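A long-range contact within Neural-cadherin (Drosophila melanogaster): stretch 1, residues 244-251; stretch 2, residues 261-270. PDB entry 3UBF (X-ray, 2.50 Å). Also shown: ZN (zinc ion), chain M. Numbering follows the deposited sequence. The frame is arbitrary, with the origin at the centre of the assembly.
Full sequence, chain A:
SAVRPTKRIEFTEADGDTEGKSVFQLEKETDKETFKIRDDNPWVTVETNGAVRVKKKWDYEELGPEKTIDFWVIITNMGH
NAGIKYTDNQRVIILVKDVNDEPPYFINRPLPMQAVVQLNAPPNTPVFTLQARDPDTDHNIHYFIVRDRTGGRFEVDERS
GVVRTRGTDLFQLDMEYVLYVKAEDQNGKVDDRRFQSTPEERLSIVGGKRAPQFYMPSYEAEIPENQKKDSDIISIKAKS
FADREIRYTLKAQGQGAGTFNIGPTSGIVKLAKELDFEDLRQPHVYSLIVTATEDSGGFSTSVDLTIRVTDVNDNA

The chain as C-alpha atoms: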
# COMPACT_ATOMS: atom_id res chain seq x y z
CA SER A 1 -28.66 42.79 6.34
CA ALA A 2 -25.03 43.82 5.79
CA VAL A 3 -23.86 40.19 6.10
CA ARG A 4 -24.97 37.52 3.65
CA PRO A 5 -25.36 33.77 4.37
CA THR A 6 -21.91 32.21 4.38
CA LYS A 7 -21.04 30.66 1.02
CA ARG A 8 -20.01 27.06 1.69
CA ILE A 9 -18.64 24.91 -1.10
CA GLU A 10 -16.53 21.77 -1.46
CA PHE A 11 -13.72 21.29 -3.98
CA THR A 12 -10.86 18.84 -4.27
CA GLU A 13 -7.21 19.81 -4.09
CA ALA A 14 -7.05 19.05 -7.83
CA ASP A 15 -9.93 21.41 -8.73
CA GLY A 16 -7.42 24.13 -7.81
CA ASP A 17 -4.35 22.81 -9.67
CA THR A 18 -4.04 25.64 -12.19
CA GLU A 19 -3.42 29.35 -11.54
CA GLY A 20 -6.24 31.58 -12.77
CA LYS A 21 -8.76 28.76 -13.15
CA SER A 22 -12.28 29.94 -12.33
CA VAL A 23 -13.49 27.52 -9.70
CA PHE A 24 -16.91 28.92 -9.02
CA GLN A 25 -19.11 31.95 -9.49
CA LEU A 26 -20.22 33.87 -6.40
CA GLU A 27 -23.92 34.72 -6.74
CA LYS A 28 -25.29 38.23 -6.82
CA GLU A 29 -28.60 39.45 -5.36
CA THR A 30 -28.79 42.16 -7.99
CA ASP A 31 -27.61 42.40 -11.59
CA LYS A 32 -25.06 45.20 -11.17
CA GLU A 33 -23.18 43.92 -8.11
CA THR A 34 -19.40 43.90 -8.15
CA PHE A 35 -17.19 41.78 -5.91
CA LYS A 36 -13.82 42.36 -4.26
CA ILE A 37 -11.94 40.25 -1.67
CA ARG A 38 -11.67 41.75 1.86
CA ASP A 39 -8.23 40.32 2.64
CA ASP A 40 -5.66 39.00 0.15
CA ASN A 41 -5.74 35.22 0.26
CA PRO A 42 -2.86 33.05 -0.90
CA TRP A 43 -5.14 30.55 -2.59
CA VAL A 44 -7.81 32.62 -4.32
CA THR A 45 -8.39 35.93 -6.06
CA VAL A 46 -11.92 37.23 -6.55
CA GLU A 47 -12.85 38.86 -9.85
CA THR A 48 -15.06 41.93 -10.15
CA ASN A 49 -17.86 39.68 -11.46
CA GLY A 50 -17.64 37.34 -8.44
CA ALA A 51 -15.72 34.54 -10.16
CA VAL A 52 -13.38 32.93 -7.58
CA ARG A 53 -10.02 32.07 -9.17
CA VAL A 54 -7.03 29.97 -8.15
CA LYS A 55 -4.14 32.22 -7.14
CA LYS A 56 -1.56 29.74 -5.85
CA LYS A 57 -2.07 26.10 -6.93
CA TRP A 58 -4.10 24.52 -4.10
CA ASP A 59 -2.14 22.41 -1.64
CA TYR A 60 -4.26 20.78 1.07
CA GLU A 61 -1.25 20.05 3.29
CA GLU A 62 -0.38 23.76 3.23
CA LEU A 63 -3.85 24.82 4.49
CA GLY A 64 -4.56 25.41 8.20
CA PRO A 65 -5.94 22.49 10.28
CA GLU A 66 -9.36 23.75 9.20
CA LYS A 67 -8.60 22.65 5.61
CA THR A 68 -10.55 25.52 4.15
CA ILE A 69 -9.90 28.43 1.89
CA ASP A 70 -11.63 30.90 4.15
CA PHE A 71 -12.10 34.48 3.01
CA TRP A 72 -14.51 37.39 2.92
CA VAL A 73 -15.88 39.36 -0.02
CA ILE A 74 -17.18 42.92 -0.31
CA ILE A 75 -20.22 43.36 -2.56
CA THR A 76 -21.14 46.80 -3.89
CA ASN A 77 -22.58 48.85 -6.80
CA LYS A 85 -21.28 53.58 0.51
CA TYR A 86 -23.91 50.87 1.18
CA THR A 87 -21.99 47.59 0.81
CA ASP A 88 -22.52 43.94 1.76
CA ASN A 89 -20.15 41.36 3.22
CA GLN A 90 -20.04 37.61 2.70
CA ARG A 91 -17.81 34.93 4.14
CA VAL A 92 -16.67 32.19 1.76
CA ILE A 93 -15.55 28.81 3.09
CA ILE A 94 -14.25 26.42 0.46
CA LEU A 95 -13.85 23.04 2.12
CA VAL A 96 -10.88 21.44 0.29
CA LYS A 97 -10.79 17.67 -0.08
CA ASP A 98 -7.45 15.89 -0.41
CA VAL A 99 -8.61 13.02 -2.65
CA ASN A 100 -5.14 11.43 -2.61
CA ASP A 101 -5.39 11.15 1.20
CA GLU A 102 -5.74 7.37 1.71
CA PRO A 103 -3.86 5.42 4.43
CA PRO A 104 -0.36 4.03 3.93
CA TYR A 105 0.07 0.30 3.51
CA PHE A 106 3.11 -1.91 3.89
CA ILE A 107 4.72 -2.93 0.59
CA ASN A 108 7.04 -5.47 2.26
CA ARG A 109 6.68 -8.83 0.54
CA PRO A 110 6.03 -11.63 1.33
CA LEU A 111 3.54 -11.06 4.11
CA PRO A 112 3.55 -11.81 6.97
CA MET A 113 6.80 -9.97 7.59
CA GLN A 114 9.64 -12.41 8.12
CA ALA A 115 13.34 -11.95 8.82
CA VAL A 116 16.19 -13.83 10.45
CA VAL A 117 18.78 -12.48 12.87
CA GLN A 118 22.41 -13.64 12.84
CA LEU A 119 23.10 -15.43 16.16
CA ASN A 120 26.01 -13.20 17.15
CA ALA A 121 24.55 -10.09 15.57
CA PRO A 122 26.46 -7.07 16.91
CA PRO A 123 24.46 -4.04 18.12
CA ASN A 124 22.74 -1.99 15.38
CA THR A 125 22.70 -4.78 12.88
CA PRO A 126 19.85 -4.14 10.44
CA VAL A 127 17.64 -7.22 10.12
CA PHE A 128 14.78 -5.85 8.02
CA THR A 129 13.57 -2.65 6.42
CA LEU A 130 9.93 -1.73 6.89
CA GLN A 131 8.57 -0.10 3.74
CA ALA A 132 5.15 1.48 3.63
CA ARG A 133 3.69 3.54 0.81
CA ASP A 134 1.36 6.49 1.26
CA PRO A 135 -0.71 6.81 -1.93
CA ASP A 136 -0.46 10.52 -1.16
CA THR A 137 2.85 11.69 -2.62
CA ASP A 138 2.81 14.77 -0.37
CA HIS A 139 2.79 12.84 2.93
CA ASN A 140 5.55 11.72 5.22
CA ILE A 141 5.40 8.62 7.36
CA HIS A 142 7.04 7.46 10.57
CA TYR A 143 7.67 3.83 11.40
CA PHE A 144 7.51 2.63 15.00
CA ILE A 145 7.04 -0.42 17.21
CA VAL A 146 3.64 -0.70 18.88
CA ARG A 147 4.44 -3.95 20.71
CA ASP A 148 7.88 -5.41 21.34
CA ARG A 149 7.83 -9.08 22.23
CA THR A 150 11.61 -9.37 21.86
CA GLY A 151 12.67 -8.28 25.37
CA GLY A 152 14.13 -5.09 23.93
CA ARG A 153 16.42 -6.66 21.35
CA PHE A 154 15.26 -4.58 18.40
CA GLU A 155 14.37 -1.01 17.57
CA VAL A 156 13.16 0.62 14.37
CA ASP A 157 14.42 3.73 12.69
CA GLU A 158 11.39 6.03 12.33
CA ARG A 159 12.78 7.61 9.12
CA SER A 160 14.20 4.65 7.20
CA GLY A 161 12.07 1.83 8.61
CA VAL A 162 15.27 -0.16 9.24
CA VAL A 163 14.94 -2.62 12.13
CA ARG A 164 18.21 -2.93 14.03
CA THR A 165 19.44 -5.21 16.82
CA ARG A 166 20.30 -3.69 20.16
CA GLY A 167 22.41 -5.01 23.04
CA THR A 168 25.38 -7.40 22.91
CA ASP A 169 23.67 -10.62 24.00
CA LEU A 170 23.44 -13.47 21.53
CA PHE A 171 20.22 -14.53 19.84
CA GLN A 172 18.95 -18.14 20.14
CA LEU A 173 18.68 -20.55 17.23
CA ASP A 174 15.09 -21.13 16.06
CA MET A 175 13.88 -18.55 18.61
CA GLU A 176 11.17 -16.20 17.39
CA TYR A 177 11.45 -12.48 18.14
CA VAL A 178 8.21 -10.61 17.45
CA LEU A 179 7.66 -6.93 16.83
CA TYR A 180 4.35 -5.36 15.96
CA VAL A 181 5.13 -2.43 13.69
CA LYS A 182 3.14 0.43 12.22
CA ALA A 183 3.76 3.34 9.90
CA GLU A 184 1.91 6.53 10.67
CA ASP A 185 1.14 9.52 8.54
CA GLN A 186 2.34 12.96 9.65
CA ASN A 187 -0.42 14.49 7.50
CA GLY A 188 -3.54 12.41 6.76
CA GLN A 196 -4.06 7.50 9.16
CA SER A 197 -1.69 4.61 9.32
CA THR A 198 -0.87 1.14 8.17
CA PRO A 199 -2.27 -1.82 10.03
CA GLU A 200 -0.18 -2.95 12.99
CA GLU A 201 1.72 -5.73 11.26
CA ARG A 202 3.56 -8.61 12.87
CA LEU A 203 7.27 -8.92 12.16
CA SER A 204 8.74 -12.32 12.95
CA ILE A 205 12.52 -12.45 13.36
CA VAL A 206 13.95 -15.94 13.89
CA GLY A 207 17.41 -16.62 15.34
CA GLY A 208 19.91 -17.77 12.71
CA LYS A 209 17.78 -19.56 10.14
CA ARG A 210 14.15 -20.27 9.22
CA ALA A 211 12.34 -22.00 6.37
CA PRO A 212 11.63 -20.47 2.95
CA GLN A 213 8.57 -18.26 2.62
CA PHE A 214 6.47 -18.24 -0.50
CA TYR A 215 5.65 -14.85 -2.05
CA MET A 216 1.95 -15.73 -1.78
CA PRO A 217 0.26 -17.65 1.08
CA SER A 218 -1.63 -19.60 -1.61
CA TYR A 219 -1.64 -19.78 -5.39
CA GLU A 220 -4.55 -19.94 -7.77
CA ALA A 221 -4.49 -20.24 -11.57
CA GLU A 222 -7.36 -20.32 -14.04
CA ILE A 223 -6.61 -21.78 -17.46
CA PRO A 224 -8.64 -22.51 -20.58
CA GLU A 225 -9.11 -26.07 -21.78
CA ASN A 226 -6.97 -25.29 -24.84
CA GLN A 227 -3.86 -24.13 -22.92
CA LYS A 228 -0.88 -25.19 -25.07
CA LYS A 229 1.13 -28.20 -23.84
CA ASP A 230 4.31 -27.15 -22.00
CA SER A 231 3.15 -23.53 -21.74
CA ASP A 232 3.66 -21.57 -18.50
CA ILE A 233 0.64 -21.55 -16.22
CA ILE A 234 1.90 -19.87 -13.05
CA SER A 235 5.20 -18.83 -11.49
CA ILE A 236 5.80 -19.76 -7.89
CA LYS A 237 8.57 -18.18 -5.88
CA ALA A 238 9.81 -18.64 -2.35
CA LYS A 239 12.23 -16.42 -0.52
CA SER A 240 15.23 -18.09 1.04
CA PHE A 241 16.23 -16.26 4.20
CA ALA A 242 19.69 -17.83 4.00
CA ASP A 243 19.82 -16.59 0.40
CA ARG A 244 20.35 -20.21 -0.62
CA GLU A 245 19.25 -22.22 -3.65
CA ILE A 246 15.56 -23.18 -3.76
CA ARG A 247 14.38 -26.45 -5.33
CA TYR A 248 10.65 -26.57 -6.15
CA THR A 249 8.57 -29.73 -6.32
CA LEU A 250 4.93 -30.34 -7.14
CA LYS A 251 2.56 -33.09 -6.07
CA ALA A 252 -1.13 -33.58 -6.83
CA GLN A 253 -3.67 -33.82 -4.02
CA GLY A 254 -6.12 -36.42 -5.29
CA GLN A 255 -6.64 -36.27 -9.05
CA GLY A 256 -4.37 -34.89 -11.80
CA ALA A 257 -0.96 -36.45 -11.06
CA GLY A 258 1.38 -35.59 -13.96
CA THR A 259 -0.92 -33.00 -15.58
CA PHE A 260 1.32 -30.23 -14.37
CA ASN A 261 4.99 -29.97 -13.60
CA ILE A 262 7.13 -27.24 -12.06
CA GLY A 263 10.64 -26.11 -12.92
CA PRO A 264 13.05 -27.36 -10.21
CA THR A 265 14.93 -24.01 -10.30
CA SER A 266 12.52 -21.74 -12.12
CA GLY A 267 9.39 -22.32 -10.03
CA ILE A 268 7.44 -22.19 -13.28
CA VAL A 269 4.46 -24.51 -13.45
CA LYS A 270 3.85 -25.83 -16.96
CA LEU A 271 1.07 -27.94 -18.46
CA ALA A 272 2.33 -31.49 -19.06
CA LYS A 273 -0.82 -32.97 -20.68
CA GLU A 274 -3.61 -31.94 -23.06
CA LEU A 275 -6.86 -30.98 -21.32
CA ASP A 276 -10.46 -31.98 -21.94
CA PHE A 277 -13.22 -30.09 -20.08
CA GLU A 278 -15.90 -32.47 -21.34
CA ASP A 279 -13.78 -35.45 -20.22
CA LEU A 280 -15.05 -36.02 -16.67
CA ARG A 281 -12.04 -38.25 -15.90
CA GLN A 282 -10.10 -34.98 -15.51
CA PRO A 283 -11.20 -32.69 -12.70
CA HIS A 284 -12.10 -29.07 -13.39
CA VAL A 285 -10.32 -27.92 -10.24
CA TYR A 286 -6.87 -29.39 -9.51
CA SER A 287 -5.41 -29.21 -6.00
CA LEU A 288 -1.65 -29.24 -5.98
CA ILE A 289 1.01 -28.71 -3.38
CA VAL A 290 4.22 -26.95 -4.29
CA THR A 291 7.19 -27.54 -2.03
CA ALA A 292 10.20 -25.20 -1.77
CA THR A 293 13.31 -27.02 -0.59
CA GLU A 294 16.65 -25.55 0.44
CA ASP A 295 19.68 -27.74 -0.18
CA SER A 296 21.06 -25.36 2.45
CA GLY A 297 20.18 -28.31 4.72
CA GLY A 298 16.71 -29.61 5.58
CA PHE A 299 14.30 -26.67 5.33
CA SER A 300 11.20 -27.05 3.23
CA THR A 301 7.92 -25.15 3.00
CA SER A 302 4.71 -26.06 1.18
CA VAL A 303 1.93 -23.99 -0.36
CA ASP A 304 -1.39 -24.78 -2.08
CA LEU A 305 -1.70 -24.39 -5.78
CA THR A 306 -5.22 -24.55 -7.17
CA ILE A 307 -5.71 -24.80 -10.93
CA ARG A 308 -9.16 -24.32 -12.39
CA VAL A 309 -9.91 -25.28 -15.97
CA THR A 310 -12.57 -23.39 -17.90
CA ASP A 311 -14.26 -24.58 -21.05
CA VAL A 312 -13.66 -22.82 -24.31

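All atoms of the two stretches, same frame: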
# COMPACT_ATOMS: atom_id res chain seq x y z
N ARG A 244 19.87 -18.95 -0.09
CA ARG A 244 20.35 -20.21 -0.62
C ARG A 244 19.46 -20.71 -1.76
O ARG A 244 18.35 -20.23 -1.96
CB ARG A 244 20.41 -21.25 0.50
N GLU A 245 19.96 -21.70 -2.50
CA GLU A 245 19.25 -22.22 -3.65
C GLU A 245 17.93 -22.89 -3.25
O GLU A 245 17.88 -23.67 -2.30
CB GLU A 245 20.17 -23.18 -4.44
CG GLU A 245 19.75 -23.43 -5.90
CD GLU A 245 19.59 -22.15 -6.73
OE1 GLU A 245 20.58 -21.39 -6.89
OE2 GLU A 245 18.47 -21.92 -7.24
N ILE A 246 16.87 -22.56 -3.98
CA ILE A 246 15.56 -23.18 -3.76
C ILE A 246 15.22 -24.20 -4.85
O ILE A 246 15.27 -23.88 -6.04
CB ILE A 246 14.45 -22.11 -3.72
CG1 ILE A 246 14.68 -21.12 -2.57
CG2 ILE A 246 13.05 -22.78 -3.62
CD1 ILE A 246 14.11 -21.56 -1.24
N ARG A 247 14.90 -25.42 -4.43
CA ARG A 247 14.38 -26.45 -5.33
C ARG A 247 12.87 -26.62 -5.13
O ARG A 247 12.41 -26.88 -4.01
CB ARG A 247 15.10 -27.78 -5.12
CG ARG A 247 14.53 -28.92 -5.99
CD ARG A 247 15.46 -30.12 -6.03
NE ARG A 247 15.57 -30.67 -7.38
CZ ARG A 247 16.46 -30.26 -8.29
NH1 ARG A 247 17.32 -29.28 -8.00
NH2 ARG A 247 16.48 -30.82 -9.50
N TYR A 248 12.10 -26.47 -6.21
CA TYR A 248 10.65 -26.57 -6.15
C TYR A 248 10.19 -27.94 -6.60
O TYR A 248 10.68 -28.46 -7.61
CB TYR A 248 9.97 -25.51 -7.02
CG TYR A 248 10.35 -24.10 -6.69
CD1 TYR A 248 11.34 -23.45 -7.40
CD2 TYR A 248 9.72 -23.43 -5.65
CE1 TYR A 248 11.70 -22.15 -7.08
CE2 TYR A 248 10.06 -22.13 -5.32
CZ TYR A 248 11.06 -21.49 -6.04
OH TYR A 248 11.42 -20.21 -5.72
N THR A 249 9.26 -28.54 -5.85
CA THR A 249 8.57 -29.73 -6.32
C THR A 249 7.07 -29.55 -6.25
O THR A 249 6.57 -28.61 -5.61
CB THR A 249 8.96 -31.03 -5.57
OG1 THR A 249 8.69 -30.89 -4.17
CG2 THR A 249 10.43 -31.38 -5.81
N LEU A 250 6.36 -30.45 -6.92
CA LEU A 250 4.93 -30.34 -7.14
C LEU A 250 4.28 -31.71 -7.05
O LEU A 250 4.63 -32.62 -7.81
CB LEU A 250 4.68 -29.74 -8.52
CG LEU A 250 3.23 -29.48 -8.94
CD1 LEU A 250 3.11 -28.14 -9.63
CD2 LEU A 250 2.72 -30.62 -9.83
N LYS A 251 3.35 -31.86 -6.13
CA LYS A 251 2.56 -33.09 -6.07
C LYS A 251 1.06 -32.78 -6.16
O LYS A 251 0.62 -31.70 -5.77
CB LYS A 251 2.90 -33.93 -4.83
CG LYS A 251 2.26 -33.46 -3.54
CD LYS A 251 2.52 -34.45 -2.39
CE LYS A 251 2.30 -33.78 -1.04
NZ LYS A 251 3.09 -32.50 -0.95
N ASN A 261 3.71 -29.89 -14.26
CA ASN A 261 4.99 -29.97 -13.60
C ASN A 261 5.47 -28.57 -13.23
O ASN A 261 4.85 -27.58 -13.61
CB ASN A 261 6.03 -30.76 -14.42
CG ASN A 261 6.05 -30.37 -15.89
OD1 ASN A 261 6.14 -29.19 -16.23
ND2 ASN A 261 6.00 -31.37 -16.76
N ILE A 262 6.55 -28.50 -12.47
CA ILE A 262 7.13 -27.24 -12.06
C ILE A 262 8.62 -27.32 -12.33
O ILE A 262 9.21 -28.39 -12.23
CB ILE A 262 6.86 -26.94 -10.57
CG1 ILE A 262 7.23 -25.48 -10.24
CG2 ILE A 262 7.59 -27.95 -9.67
CD1 ILE A 262 6.73 -24.97 -8.89
N GLY A 263 9.21 -26.19 -12.69
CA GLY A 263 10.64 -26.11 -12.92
C GLY A 263 11.37 -26.19 -11.59
O GLY A 263 11.13 -25.36 -10.71
N PRO A 264 12.25 -27.19 -11.43
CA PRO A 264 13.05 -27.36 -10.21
C PRO A 264 13.71 -26.06 -9.71
O PRO A 264 13.70 -25.79 -8.51
CB PRO A 264 14.13 -28.36 -10.64
CG PRO A 264 13.53 -29.12 -11.74
CD PRO A 264 12.60 -28.19 -12.46
N THR A 265 14.26 -25.27 -10.64
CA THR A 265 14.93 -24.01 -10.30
C THR A 265 14.04 -22.81 -10.57
O THR A 265 14.10 -21.80 -9.85
CB THR A 265 16.21 -23.81 -11.12
OG1 THR A 265 16.87 -25.07 -11.30
CG2 THR A 265 17.17 -22.86 -10.41
N SER A 266 13.21 -22.90 -11.60
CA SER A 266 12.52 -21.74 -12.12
C SER A 266 11.26 -21.41 -11.32
O SER A 266 10.86 -20.25 -11.22
CB SER A 266 12.19 -21.94 -13.60
OG SER A 266 11.28 -23.01 -13.77
N GLY A 267 10.65 -22.45 -10.74
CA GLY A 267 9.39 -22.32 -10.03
C GLY A 267 8.21 -22.16 -10.97
O GLY A 267 7.10 -21.84 -10.54
N ILE A 268 8.47 -22.38 -12.27
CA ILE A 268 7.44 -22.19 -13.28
C ILE A 268 6.67 -23.48 -13.45
O ILE A 268 7.25 -24.53 -13.76
CB ILE A 268 8.03 -21.76 -14.63
CG1 ILE A 268 8.80 -20.44 -14.51
CG2 ILE A 268 6.91 -21.64 -15.68
CD1 ILE A 268 9.46 -19.99 -15.82
N VAL A 269 5.36 -23.39 -13.24
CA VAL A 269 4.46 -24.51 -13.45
C VAL A 269 4.02 -24.55 -14.91
O VAL A 269 3.44 -23.59 -15.42
CB VAL A 269 3.22 -24.42 -12.52
CG1 VAL A 269 2.30 -25.63 -12.69
CG2 VAL A 269 3.67 -24.30 -11.08
N LYS A 270 4.32 -25.65 -15.59
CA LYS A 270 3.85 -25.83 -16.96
C LYS A 270 2.76 -26.90 -17.04
O LYS A 270 2.59 -27.71 -16.12
CB LYS A 270 5.00 -26.16 -17.90
CG LYS A 270 5.91 -24.98 -18.16
CD LYS A 270 7.09 -25.36 -19.03
CE LYS A 270 8.17 -24.30 -18.95
NZ LYS A 270 9.17 -24.44 -20.05
ZN ZN M . 16.66 -20.10 -7.38

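What holds the two backbones together? Stretch 2 is a hairpin: strand 261-262 pairs with strand 268-270, where Asn-261 N donates to Lys-270 O at 3.1 Å, and Lys-270 N to Asn-261 O at 2.8 Å, with Gly-263 N donating to Ile-268 O at 2.8 Å. The strand of stretch 1 packs against this hairpin with a single hydrogen bond between the stretches, from Tyr-248 N to Pro-264 O, 2.9 Å long and nearly straight at 167°. The same carbonyl also receives a CA-H...O contact from Arg-247 CA, 3.3 Å from Pro-264 O. The rest of the contact is mainly side-chain packing.

Why does the Tyr-248 side chain lie where it does? Its CA-to-CB bond points toward the hairpin, and chi1 in the m well (-57°) with chi2 near 97° lays the ring against the turn. Gly-267 CA sits over one face, 3.9 Å from the ring centroid, in a CH-pi contact. Gly-267 has a positive phi of 75°, which favours glycine, and an ideal CB there would lie a tight 3.2 Å from Tyr-248 CE1; the bare alpha carbon lets the ring come close. Thr-265 O approaches the ring edge, 3.7 Å from Tyr-248 CE1, while the hydroxyl is hydrogen-bonded elsewhere in the structure.

How do the aliphatic side chains fill the space beside the ring? Ile-262 points toward stretch 1 with both chi angles in t, an extended form that carries CD1 to 3.8 Å from Tyr-248 CB, while its other branch, CG2, lies 3.6 Å from Leu-250 CB. The isoleucine thus bridges two residues that alternate along the strand and both face the hairpin. Leu-250 has chi1 in t but chi2 at 138°, between wells; its CD1 reaches 4.0 Å from Val-269 CG1, so apolar packing extends to the hairpin's second strand. Thr-249, between Tyr-248 and Leu-250 in sequence, has its CA-to-CB bond pointing away from the hairpin.

What do the polar side chains do at the border? Arg-247 leaves sideways with chi1 and chi2 in t, and this extended start lets the guanidinium reach Pro-264, whose CB lies over one face, 3.6 Å from Arg-247 NH2. This is van der Waals packing of a flat group on an apolar ring. Glu-245 also starts sideways, but with chi1 in t and chi2 in p its end comes nearer: OE2 lies 3.6 Å from Thr-265 CG2 and binds the zinc ion at 2.6 Å, an electrostatic attraction between carboxylate and cation.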